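Local coordinates for nonsense-mediated mRNA decay protein 2 (Saccharomyces cerevisiae, PDB 4LUN) that takes part in nonsense-mediated decay of mRNAs carrying premature stop codons and meets NAM7/UPF1 through its C-terminus, this chain being its N-terminal MIF4G region, at residues Asp3-Glu8 / Ala93-Ser98; Cys79-Leu84 / Gly114-Ala119; Gly99-Gln102 / Phe108-Pro111; Arg145-Leu150 / Gly154-Leu159; Lys209-Leu214 / Asn220-Leu225. All coordinates share one frame; numbering follows the deposited sequence.

Contact 1: Asp3-Glu8 / Ala93-Ser98; sequences DGRKKE and AVEIIS
Arg5 and Glu95 meet across two helical segments, 3-8 and 93-98, whose backbones stay well apart here, with the CA atoms of these two residues separated by 10.1 Å. Two long side chains therefore have to span the interval, and the whole direct contact is carried by them. They come from opposite directions and meet as flat groups edge on, the guanidinium and carboxylate planes only 16° apart. Arg5 offers its side-on pair of donors: NE binds Glu95 OE2 at 3.1 Å and NH2 binds Glu95 OE1 at 3.0 Å. Each oxygen uses its syn lone pair, and the NE bond is nearly straight (168°), so the doubly held pair resists twisting about either bond. Both chains get there by bending at chi2, Arg5 after first setting CG trans to its own backbone N. The remaining nitrogen is engaged as well, since Arg5 NH1 bonds Glu8 OE1 at 2.8 Å, one helical turn further on. The result is a three-residue salt-bridge network at the surface, in which one arginine probably balances much of the charge of two glutamates. Deeper between the helices, Asn13 of helix 3-17 hydrogen-bonds Ser98 OG. Helix 87-104 meanwhile packs Ala93 and Ile97 on helix 69-81, Ile96 on helix 52-60, and Val94 and Ile97 on helix 130-152.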
# COMPACT_ATOMS: atom_id res chain seq x y z
N ASP A 3 12.19 4.69 14.90
CA ASP A 3 11.39 5.90 14.89
C ASP A 3 12.26 7.16 14.95
O ASP A 3 11.90 8.19 14.42
CB ASP A 3 10.37 5.90 16.04
CG ASP A 3 9.23 4.90 15.82
OD1 ASP A 3 9.02 4.47 14.67
OD2 ASP A 3 8.53 4.57 16.80
N GLY A 4 13.41 7.06 15.61
CA GLY A 4 14.34 8.18 15.69
C GLY A 4 14.84 8.60 14.32
O GLY A 4 14.89 9.79 14.01
N ARG A 5 15.22 7.62 13.51
CA ARG A 5 15.70 7.90 12.15
C ARG A 5 14.56 8.38 11.25
O ARG A 5 14.77 9.24 10.39
CB ARG A 5 16.36 6.65 11.56
CG ARG A 5 16.91 6.85 10.15
CD ARG A 5 17.92 7.98 10.09
NE ARG A 5 18.44 8.17 8.74
CZ ARG A 5 19.16 9.21 8.35
NH1 ARG A 5 19.46 10.18 9.20
NH2 ARG A 5 19.59 9.28 7.10
N LYS A 6 13.37 7.83 11.45
CA LYS A 6 12.19 8.33 10.73
C LYS A 6 12.01 9.81 11.00
O LYS A 6 11.77 10.60 10.09
CB LYS A 6 10.92 7.58 11.16
CG LYS A 6 10.72 6.22 10.50
CD LYS A 6 9.33 5.69 10.80
CE LYS A 6 9.06 4.39 10.08
NZ LYS A 6 10.27 3.52 10.05
N LYS A 7 12.12 10.19 12.27
CA LYS A 7 11.93 11.59 12.65
C LYS A 7 13.05 12.49 12.13
O LYS A 7 12.80 13.63 11.70
CB LYS A 7 11.74 11.72 14.17
CG LYS A 7 10.43 11.10 14.66
CD LYS A 7 10.28 11.17 16.18
CE LYS A 7 10.33 9.78 16.80
NZ LYS A 7 9.06 9.45 17.51
N GLU A 8 14.28 11.99 12.14
CA GLU A 8 15.41 12.72 11.55
C GLU A 8 15.15 13.04 10.09
O GLU A 8 15.32 14.18 9.65
CB GLU A 8 16.69 11.89 11.65
CG GLU A 8 17.32 11.81 13.03
CD GLU A 8 18.64 11.04 13.01
OE1 GLU A 8 19.27 10.97 11.93
OE2 GLU A 8 19.03 10.50 14.07
N ALA A 93 15.27 1.97 -0.14
CA ALA A 93 14.49 2.83 -1.02
C ALA A 93 14.12 4.14 -0.32
O ALA A 93 14.17 5.21 -0.93
CB ALA A 93 13.23 2.11 -1.49
N VAL A 94 13.77 4.05 0.95
CA VAL A 94 13.42 5.25 1.72
C VAL A 94 14.59 6.22 1.83
O VAL A 94 14.43 7.43 1.66
CB VAL A 94 12.89 4.89 3.13
CG1 VAL A 94 12.77 6.15 3.99
CG2 VAL A 94 11.56 4.16 3.04
N GLU A 95 15.78 5.71 2.13
CA GLU A 95 16.96 6.56 2.25
C GLU A 95 17.35 7.21 0.93
O GLU A 95 17.70 8.38 0.89
CB GLU A 95 18.15 5.76 2.80
CG GLU A 95 17.99 5.31 4.24
CD GLU A 95 18.34 6.38 5.25
OE1 GLU A 95 18.78 7.49 4.84
OE2 GLU A 95 18.19 6.12 6.46
N ILE A 96 17.27 6.43 -0.15
CA ILE A 96 17.57 6.92 -1.49
C ILE A 96 16.58 7.99 -1.95
O ILE A 96 16.98 9.03 -2.47
CB ILE A 96 17.60 5.76 -2.49
CG1 ILE A 96 18.74 4.80 -2.14
CG2 ILE A 96 17.73 6.27 -3.91
CD1 ILE A 96 18.60 3.43 -2.77
N ILE A 97 15.29 7.73 -1.78
CA ILE A 97 14.29 8.71 -2.17
C ILE A 97 14.40 9.98 -1.32
O ILE A 97 14.24 11.07 -1.84
CB ILE A 97 12.85 8.15 -2.09
CG1 ILE A 97 12.69 6.97 -3.05
CG2 ILE A 97 11.82 9.23 -2.43
CD1 ILE A 97 13.00 7.31 -4.49
N SER A 98 14.70 9.82 -0.03
CA SER A 98 14.88 10.97 0.85
C SER A 98 16.04 11.85 0.39
O SER A 98 15.94 13.07 0.40
CB SER A 98 15.10 10.54 2.30
OG SER A 98 13.92 9.95 2.84

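Contact 2: Cys79-Leu84 / Gly114-Ala119; sequences CLLNVL and GAFLQA
Phe116 of helix 106-116 projects its ring into a hollow made by Leu80 and Leu81, consecutive residues in the last turn of helix 69-81. The ring is the bump and the two leucines are the walls. Its CD1-CE1 side does the touching: the methyl CD2 of Leu81 lies 3.5 Å from Phe116 CE1 and equally near CD1, while the branch point CG of Leu80 approaches CE1 to 3.8 Å. The walls differ in direction, because Leu80 crosses the phenylalanine at about a right angle whereas Leu81 slides past it in the opposite sense. Phe116 reaches the hollow by swinging CG trans to its backbone N (chi1 -170°), which brings the CD1-CE1 side of the ring against Leu80 and Leu81. A second, smaller fit sits beside the first. Leu81 CD2 also rests 3.6 Å from Ala119 CB, so this one methyl fits between the ring and the alanine. A serine in place of Phe116 would probably open a gap beside the two leucines and take from Leu81 CD2 its contact with the ring, leaving of this pair of neighbours only Ala119. Val146 and Leu150 of helix 130-152 also touch Leu80, and Phe147 of that helix touches Phe116. No hydrogen bond joins these segments; such apolar packing between neighbouring helices is what is expected in the all-helical, HEAT-repeat MIF4G domain.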
# COMPACT_ATOMS: atom_id res chain seq x y z
N CYS A 79 11.76 1.85 -10.54
CA CYS A 79 12.42 1.14 -9.44
C CYS A 79 11.56 1.07 -8.19
O CYS A 79 11.52 0.04 -7.51
CB CYS A 79 13.76 1.79 -9.10
SG CYS A 79 14.96 1.69 -10.44
N LEU A 80 10.89 2.18 -7.87
CA LEU A 80 10.08 2.25 -6.66
C LEU A 80 8.89 1.30 -6.73
O LEU A 80 8.54 0.64 -5.75
CB LEU A 80 9.59 3.68 -6.44
CG LEU A 80 9.42 4.10 -4.98
CD1 LEU A 80 10.67 3.73 -4.20
CD2 LEU A 80 9.17 5.60 -4.92
N LEU A 81 8.27 1.25 -7.90
CA LEU A 81 7.10 0.40 -8.10
C LEU A 81 7.47 -1.07 -8.05
O LEU A 81 6.62 -1.92 -7.83
CB LEU A 81 6.40 0.74 -9.42
CG LEU A 81 5.69 2.08 -9.54
CD1 LEU A 81 5.24 2.32 -10.98
CD2 LEU A 81 4.49 2.13 -8.61
N ASN A 82 8.75 -1.37 -8.24
CA ASN A 82 9.21 -2.75 -8.30
C ASN A 82 10.05 -3.18 -7.10
O ASN A 82 10.69 -4.23 -7.13
CB ASN A 82 9.99 -2.99 -9.60
CG ASN A 82 9.10 -2.94 -10.83
OD1 ASN A 82 8.05 -3.58 -10.87
ND2 ASN A 82 9.51 -2.17 -11.82
N VAL A 83 10.07 -2.37 -6.04
CA VAL A 83 10.77 -2.75 -4.82
C VAL A 83 10.20 -4.07 -4.29
O VAL A 83 8.99 -4.24 -4.22
CB VAL A 83 10.67 -1.65 -3.73
CG1 VAL A 83 11.35 -2.10 -2.45
CG2 VAL A 83 11.29 -0.36 -4.23
N LEU A 84 11.09 -4.99 -3.94
CA LEU A 84 10.67 -6.30 -3.45
C LEU A 84 9.96 -6.17 -2.11
O LEU A 84 9.99 -5.11 -1.48
CB LEU A 84 11.89 -7.21 -3.29
CG LEU A 84 12.82 -7.30 -4.50
CD1 LEU A 84 14.13 -7.98 -4.13
CD2 LEU A 84 12.14 -8.03 -5.65
N GLY A 114 3.02 11.82 -8.36
CA GLY A 114 1.90 11.74 -9.29
C GLY A 114 1.92 10.46 -10.10
O GLY A 114 0.87 9.84 -10.31
N ALA A 115 3.11 10.06 -10.54
CA ALA A 115 3.25 8.83 -11.32
C ALA A 115 3.10 7.61 -10.43
O ALA A 115 2.50 6.61 -10.82
CB ALA A 115 4.60 8.81 -12.03
N PHE A 116 3.67 7.68 -9.22
CA PHE A 116 3.58 6.54 -8.31
C PHE A 116 2.13 6.23 -7.91
O PHE A 116 1.76 5.06 -7.78
CB PHE A 116 4.45 6.76 -7.06
CG PHE A 116 4.59 5.53 -6.20
CD1 PHE A 116 5.60 4.61 -6.44
CD2 PHE A 116 3.69 5.28 -5.18
CE1 PHE A 116 5.71 3.46 -5.65
CE2 PHE A 116 3.80 4.15 -4.39
CZ PHE A 116 4.81 3.23 -4.63
N LEU A 117 1.30 7.26 -7.75
CA LEU A 117 -0.08 7.08 -7.33
C LEU A 117 -0.92 6.32 -8.35
O LEU A 117 -2.00 5.79 -8.02
CB LEU A 117 -0.73 8.43 -7.01
CG LEU A 117 -0.26 9.11 -5.72
CD1 LEU A 117 -0.71 10.58 -5.67
CD2 LEU A 117 -0.82 8.34 -4.51
N GLN A 118 -0.45 6.28 -9.60
CA GLN A 118 -1.15 5.53 -10.64
C GLN A 118 -1.22 4.05 -10.28
O GLN A 118 -2.11 3.33 -10.74
CB GLN A 118 -0.46 5.73 -11.99
CG GLN A 118 -1.15 5.05 -13.17
CD GLN A 118 -2.58 5.52 -13.38
OE1 GLN A 118 -2.89 6.70 -13.25
NE2 GLN A 118 -3.47 4.58 -13.71
N ALA A 119 -0.31 3.61 -9.41
CA ALA A 119 -0.27 2.20 -8.98
C ALA A 119 -1.52 1.78 -8.20
O ALA A 119 -1.80 0.58 -8.02
CB ALA A 119 0.97 1.94 -8.16

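Contact 3: Gly99-Gln102 / Phe108-Pro111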
# COMPACT_ATOMS: atom_id res chain seq x y z
N GLY A 99 17.14 11.21 -0.02
CA GLY A 99 18.29 11.94 -0.54
C GLY A 99 17.95 12.73 -1.78
O GLY A 99 18.31 13.91 -1.91
N LEU A 100 17.25 12.10 -2.71
CA LEU A 100 16.85 12.75 -3.94
C LEU A 100 15.89 13.89 -3.66
O LEU A 100 15.99 14.95 -4.26
CB LEU A 100 16.23 11.74 -4.91
CG LEU A 100 17.26 10.88 -5.65
CD1 LEU A 100 16.59 9.65 -6.23
CD2 LEU A 100 17.91 11.71 -6.75
N HIS A 101 14.96 13.67 -2.73
CA HIS A 101 14.03 14.71 -2.33
C HIS A 101 14.76 15.88 -1.67
O HIS A 101 14.41 17.05 -1.86
CB HIS A 101 12.96 14.14 -1.38
CG HIS A 101 12.12 15.19 -0.72
ND1 HIS A 101 11.18 15.92 -1.40
CD2 HIS A 101 12.10 15.64 0.56
CE1 HIS A 101 10.61 16.78 -0.57
NE2 HIS A 101 11.15 16.63 0.62
N GLN A 102 15.80 15.58 -0.90
CA GLN A 102 16.54 16.62 -0.20
C GLN A 102 17.39 17.44 -1.18
O GLN A 102 17.60 18.64 -0.97
CB GLN A 102 17.41 16.02 0.90
CG GLN A 102 16.58 15.56 2.10
CD GLN A 102 17.32 14.58 2.97
OE1 GLN A 102 18.54 14.53 2.96
NE2 GLN A 102 16.56 13.79 3.73
N PHE A 108 11.48 17.13 -8.22
CA PHE A 108 11.65 15.68 -8.29
C PHE A 108 10.45 14.96 -7.69
O PHE A 108 9.87 14.07 -8.32
CB PHE A 108 12.92 15.24 -7.56
CG PHE A 108 12.97 13.76 -7.24
CD1 PHE A 108 13.36 12.84 -8.19
CD2 PHE A 108 12.65 13.30 -5.96
CE1 PHE A 108 13.41 11.49 -7.90
CE2 PHE A 108 12.70 11.95 -5.66
CZ PHE A 108 13.08 11.04 -6.63
N THR A 109 10.07 15.34 -6.48
CA THR A 109 9.04 14.60 -5.73
C THR A 109 7.63 14.72 -6.29
O THR A 109 6.86 13.75 -6.28
CB THR A 109 9.09 14.95 -4.23
OG1 THR A 109 10.45 14.85 -3.77
CG2 THR A 109 8.21 14.01 -3.41
N SER A 110 7.26 15.91 -6.76
CA SER A 110 5.93 16.11 -7.34
C SER A 110 5.62 15.16 -8.51
O SER A 110 4.64 14.41 -8.45
CB SER A 110 5.67 17.59 -7.70
OG SER A 110 4.50 17.72 -8.50
N PRO A 111 6.46 15.16 -9.57
CA PRO A 111 6.13 14.22 -10.65
C PRO A 111 6.29 12.75 -10.25
O PRO A 111 5.56 11.90 -10.77
CB PRO A 111 7.13 14.60 -11.76
CG PRO A 111 8.24 15.31 -11.07
CD PRO A 111 7.62 16.01 -9.90
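Leu100 meets Phe108 over one face of its ring: CB sits above that face, 3.9 Å from the ring centroid and displaced toward the rim, close enough for a CH-pi contact. The nearest carbon is Phe108 CE2, at 3.6 Å from Leu100 CB, and Leu100 CD1 lies beyond the rim, 3.8 Å from Phe108 CZ. Beside this apolar pair lies a polar one. His101 ND1 and Thr109 OG1 share a hydrogen bond of 2.7 Å, with the hydroxyl at the edge of the imidazole and in its plane. The rotamers explain the match, for His101 holds CG trans to its backbone N (chi1 169°) and Thr109 turns OG1 away from its own carbonyl carbon, which brings ND1 and OG1 within bonding distance. All four residues are buried. Helix 106-116 follows helix 87-104 after a very short link and runs back along it, a helical hairpin of the kind from which the all-helical, HEAT-like MIF4G domain is built, and the two pairs lie close to its bend. Around the first shell, the other ring nitrogen of His101, NE2, hydrogen-bonds the backbone oxygen of Asn13, so the imidazole is held at both nitrogens and its flip is probably fixed. The ring of Trp17, on helix 3-17, meets that imidazole obliquely. On the apolar side, Val76 of helix 69-81 touches both Leu100 and Phe108, and Ile73 touches Phe108.

Contact 4: Arg145-Leu150 / Gly154-Leu159; sequences RVFTEL and GVFRTL
Leu150 and Val155 meet in a Schellman motif that ends helix 130-152 inside the MIF4G domain, and the following chain folds back over the last turns of the helix. Gly154 is the C-prime residue, and its positive phi (79°) is a conformation that by itself favours glycine. Leu150 O takes two donors here: Val155 N at 2.9 Å, the bond of the motif, almost in line with the carbonyl bond, and in addition Phe156 N at 3.2 Å, which comes from well above the carbonyl plane. The side chains close the turn. Leu150 and Phe156 lie side by side and point the same way, with Leu150 CD1 at 3.6 Å from Phe156 CE2. Phe147, one turn earlier, brings CD1 to 3.5 Å from Phe156 CD2; the two rings are tilted by 29° and slid apart, so there is little stacking overlap. Helix 106-116 adds Leu113, which touches both phenylalanines. Chemically, Leu150 O, a carbonyl of the last turn whose regular helical bonding ceases here, is satisfied by two amides of the chain beyond the helix, and the apolar side chains packed round them probably shield these bonds from water. The price is not met everywhere, since Phe156 O is buried without a partner.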
# COMPACT_ATOMS: atom_id res chain seq x y z
N ARG A 145 2.85 -0.37 0.83
CA ARG A 145 3.79 -0.37 1.94
C ARG A 145 4.86 0.68 1.71
O ARG A 145 5.18 1.49 2.60
CB ARG A 145 4.42 -1.76 2.09
CG ARG A 145 5.24 -1.93 3.36
CD ARG A 145 6.69 -1.67 3.13
NE ARG A 145 7.45 -1.74 4.37
CZ ARG A 145 8.05 -2.84 4.82
NH1 ARG A 145 7.97 -3.96 4.11
NH2 ARG A 145 8.72 -2.82 5.96
N VAL A 146 5.40 0.70 0.50
CA VAL A 146 6.45 1.64 0.14
C VAL A 146 5.94 3.08 0.20
O VAL A 146 6.63 3.98 0.69
CB VAL A 146 7.05 1.30 -1.24
CG1 VAL A 146 7.92 2.45 -1.76
CG2 VAL A 146 7.87 0.00 -1.16
N PHE A 147 4.73 3.29 -0.31
CA PHE A 147 4.11 4.60 -0.24
C PHE A 147 4.05 5.09 1.19
O PHE A 147 4.39 6.23 1.49
CB PHE A 147 2.70 4.61 -0.81
CG PHE A 147 2.00 5.92 -0.59
CD1 PHE A 147 2.12 6.94 -1.52
CD2 PHE A 147 1.25 6.14 0.56
CE1 PHE A 147 1.51 8.17 -1.31
CE2 PHE A 147 0.64 7.37 0.77
CZ PHE A 147 0.77 8.38 -0.17
N THR A 148 3.60 4.20 2.08
CA THR A 148 3.36 4.58 3.46
C THR A 148 4.67 4.89 4.19
O THR A 148 4.72 5.83 5.00
CB THR A 148 2.54 3.51 4.19
OG1 THR A 148 1.32 3.30 3.47
CG2 THR A 148 2.16 3.99 5.59
N GLU A 149 5.72 4.14 3.88
CA GLU A 149 7.01 4.39 4.50
C GLU A 149 7.53 5.77 4.08
O GLU A 149 8.14 6.49 4.89
CB GLU A 149 8.04 3.31 4.13
CG GLU A 149 7.68 1.88 4.53
CD GLU A 149 7.77 1.61 6.03
OE1 GLU A 149 8.02 2.54 6.82
OE2 GLU A 149 7.59 0.43 6.41
N LEU A 150 7.27 6.14 2.83
CA LEU A 150 7.69 7.46 2.34
C LEU A 150 6.79 8.59 2.83
O LEU A 150 7.19 9.76 2.88
CB LEU A 150 7.77 7.48 0.80
CG LEU A 150 8.91 6.65 0.24
CD1 LEU A 150 8.72 6.45 -1.26
CD2 LEU A 150 10.24 7.36 0.52
N GLY A 154 7.83 11.98 5.44
CA GLY A 154 7.54 13.32 4.95
C GLY A 154 7.89 13.59 3.50
O GLY A 154 7.96 14.74 3.07
N VAL A 155 8.09 12.53 2.72
CA VAL A 155 8.35 12.71 1.30
C VAL A 155 7.03 12.82 0.53
O VAL A 155 6.80 13.79 -0.20
CB VAL A 155 9.19 11.55 0.74
CG1 VAL A 155 9.33 11.67 -0.77
CG2 VAL A 155 10.56 11.54 1.40
N PHE A 156 6.18 11.82 0.70
CA PHE A 156 4.86 11.76 0.07
C PHE A 156 3.80 12.18 1.07
O PHE A 156 3.39 11.37 1.90
CB PHE A 156 4.54 10.32 -0.32
CG PHE A 156 5.29 9.80 -1.52
CD1 PHE A 156 6.01 10.64 -2.35
CD2 PHE A 156 5.22 8.45 -1.84
CE1 PHE A 156 6.67 10.14 -3.47
CE2 PHE A 156 5.88 7.94 -2.95
CZ PHE A 156 6.60 8.79 -3.77
N ARG A 157 3.31 13.41 0.99
CA ARG A 157 2.44 13.94 2.04
C ARG A 157 0.99 14.15 1.65
O ARG A 157 0.09 13.77 2.39
CB ARG A 157 2.99 15.27 2.55
CG ARG A 157 4.50 15.25 2.78
CD ARG A 157 4.97 16.57 3.40
NE ARG A 157 4.83 17.71 2.49
CZ ARG A 157 5.10 18.96 2.83
NH1 ARG A 157 5.53 19.24 4.06
NH2 ARG A 157 4.94 19.95 1.96
N THR A 158 0.77 14.81 0.52
CA THR A 158 -0.57 15.27 0.18
C THR A 158 -0.66 15.57 -1.31
O THR A 158 0.35 15.83 -1.96
CB THR A 158 -0.92 16.55 1.00
OG1 THR A 158 -2.17 17.08 0.55
CG2 THR A 158 0.16 17.61 0.82
N LEU A 159 -1.87 15.53 -1.86
CA LEU A 159 -2.05 15.91 -3.25
C LEU A 159 -1.72 17.38 -3.43
O LEU A 159 -1.45 17.82 -4.54
CB LEU A 159 -3.49 15.65 -3.70
CG LEU A 159 -3.92 14.19 -3.79
CD1 LEU A 159 -5.40 14.08 -4.07
CD2 LEU A 159 -3.12 13.44 -4.86

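Contact 5: Lys209-Leu214 / Asn220-Leu225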
# COMPACT_ATOMS: atom_id res chain seq x y z
N LYS A 209 -1.25 -4.65 10.29
CA LYS A 209 -0.16 -5.37 10.96
C LYS A 209 1.14 -4.59 10.88
O LYS A 209 1.92 -4.57 11.83
CB LYS A 209 0.04 -6.75 10.34
CG LYS A 209 -1.00 -7.79 10.72
CD LYS A 209 -0.84 -9.03 9.83
CE LYS A 209 -1.91 -10.06 10.10
NZ LYS A 209 -1.95 -11.10 9.03
N LYS A 210 1.40 -3.97 9.73
CA LYS A 210 2.64 -3.27 9.51
C LYS A 210 2.63 -1.83 10.03
O LYS A 210 3.68 -1.28 10.36
CB LYS A 210 3.01 -3.29 8.02
CG LYS A 210 4.44 -2.87 7.71
CD LYS A 210 4.98 -3.60 6.49
CE LYS A 210 5.28 -5.07 6.78
NZ LYS A 210 6.40 -5.22 7.77
N PHE A 211 1.45 -1.22 10.10
CA PHE A 211 1.36 0.18 10.48
C PHE A 211 0.41 0.42 11.65
O PHE A 211 -0.37 1.37 11.66
CB PHE A 211 0.98 1.04 9.27
CG PHE A 211 1.97 0.92 8.14
CD1 PHE A 211 3.20 1.55 8.21
CD2 PHE A 211 1.68 0.16 7.02
CE1 PHE A 211 4.12 1.44 7.17
CE2 PHE A 211 2.58 0.03 5.98
CZ PHE A 211 3.81 0.67 6.05
N ALA A 212 0.50 -0.47 12.64
CA ALA A 212 -0.39 -0.46 13.81
C ALA A 212 -0.56 0.87 14.55
O ALA A 212 -1.67 1.18 14.99
CB ALA A 212 0.00 -1.57 14.79
N PRO A 213 0.53 1.65 14.72
CA PRO A 213 0.30 2.90 15.44
C PRO A 213 -0.72 3.82 14.79
O PRO A 213 -1.27 4.67 15.48
CB PRO A 213 1.68 3.57 15.44
CG PRO A 213 2.64 2.43 15.31
CD PRO A 213 1.96 1.43 14.44
N LEU A 214 -1.00 3.66 13.50
CA LEU A 214 -2.03 4.48 12.86
C LEU A 214 -3.42 4.07 13.31
O LEU A 214 -4.37 4.79 13.08
CB LEU A 214 -1.91 4.40 11.32
CG LEU A 214 -0.60 4.89 10.71
CD1 LEU A 214 -0.62 4.77 9.20
CD2 LEU A 214 -0.33 6.35 11.10
N ASN A 220 0.99 7.12 20.33
CA ASN A 220 1.34 8.42 19.77
C ASN A 220 2.72 8.47 19.11
O ASN A 220 3.17 9.54 18.70
CB ASN A 220 1.29 9.49 20.87
CG ASN A 220 -0.08 9.61 21.50
OD1 ASN A 220 -1.08 9.19 20.94
ND2 ASN A 220 -0.12 10.20 22.69
N SER A 221 3.36 7.32 18.97
CA SER A 221 4.74 7.25 18.49
C SER A 221 4.97 7.90 17.12
O SER A 221 6.07 8.39 16.85
CB SER A 221 5.21 5.79 18.46
OG SER A 221 4.34 5.00 17.67
N TRP A 222 3.95 7.92 16.26
CA TRP A 222 4.10 8.48 14.92
C TRP A 222 3.42 9.84 14.72
O TRP A 222 3.40 10.36 13.61
CB TRP A 222 3.63 7.49 13.84
CG TRP A 222 4.52 6.30 13.67
CD1 TRP A 222 5.76 6.12 14.21
CD2 TRP A 222 4.23 5.12 12.90
NE1 TRP A 222 6.27 4.90 13.83
CE2 TRP A 222 5.35 4.26 13.03
CE3 TRP A 222 3.15 4.70 12.13
CZ2 TRP A 222 5.41 3.01 12.40
CZ3 TRP A 222 3.21 3.45 11.51
CH2 TRP A 222 4.34 2.62 11.65
N ASP A 223 2.89 10.42 15.80
CA ASP A 223 2.20 11.70 15.69
C ASP A 223 3.03 12.80 15.02
O ASP A 223 2.48 13.62 14.29
CB ASP A 223 1.74 12.20 17.07
CG ASP A 223 0.54 11.43 17.60
OD1 ASP A 223 -0.02 10.58 16.87
OD2 ASP A 223 0.14 11.71 18.76
N ASP A 224 4.34 12.83 15.28
CA ASP A 224 5.21 13.85 14.69
C ASP A 224 5.46 13.60 13.21
O ASP A 224 5.99 14.47 12.51
CB ASP A 224 6.57 13.88 15.40
CG ASP A 224 6.51 14.48 16.78
OD1 ASP A 224 5.49 15.12 17.12
OD2 ASP A 224 7.51 14.33 17.52
N LEU A 225 5.10 12.41 12.75
CA LEU A 225 5.37 12.01 11.37
C LEU A 225 4.16 12.23 10.48
O LEU A 225 4.28 12.21 9.25
CB LEU A 225 5.78 10.55 11.31
CG LEU A 225 6.96 10.15 12.18
CD1 LEU A 225 7.22 8.64 12.07
CD2 LEU A 225 8.17 10.96 11.78
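Trp222 sets one face of its indole against Pro213, and the other side chains are placed round that contact. Pro213 CG stands 3.7 Å from the centroid of the six-membered ring, only 3° off its normal, an almost central CH-pi contact over one face. The rim is met differently. Leu214 comes at about a right angle, its CD2 lying in the indole plane 4.0 Å from Trp222 CE3. Phe211 also crosses the indole at about a right angle, and at the edge of its own ring CD1 approaches Trp222 CH2 to 3.8 Å. Proline has no side-chain torsion free to swing, so its ring offers the indole a rather rigid surface. Trp222 lies in a type I turn, Asn220 to Asp223, and faces the chain just past the end of helix 201-210. An alanine in place of Trp222 would probably uncover the proline ring, remove the surface on which Phe211 and Leu214 close, and leave Asp3 without its indole mate. The chemistry implies a division of labour: the carbocyclic part of the indole packs against apolar carbons, while NE1 hydrogen-bonds Asp3 OD1 and so ties this connection of the MIF4G domain to helix 3-17.

Along the chain, contact 3 is nested inside the loop closed by contact 2, the segments of contacts 1 and 2 alternate, and contacts 4 and 5 follow in series. Contacts 1 and 3 share helix 87-104, contacts 2 and 3 share helix 106-116. Contact 4 is the meeting point of the set: it touches the other four, with centres about 11 to 13 Å away, through residues of helix 130-152 and the turn after it. Contacts 3 and 5, centres about 24 Å apart, do not touch. Helix 3-17 reaches both contact 1 and contact 5, so the N-terminal helix is joined to early and late parts of the MIF4G domain at once.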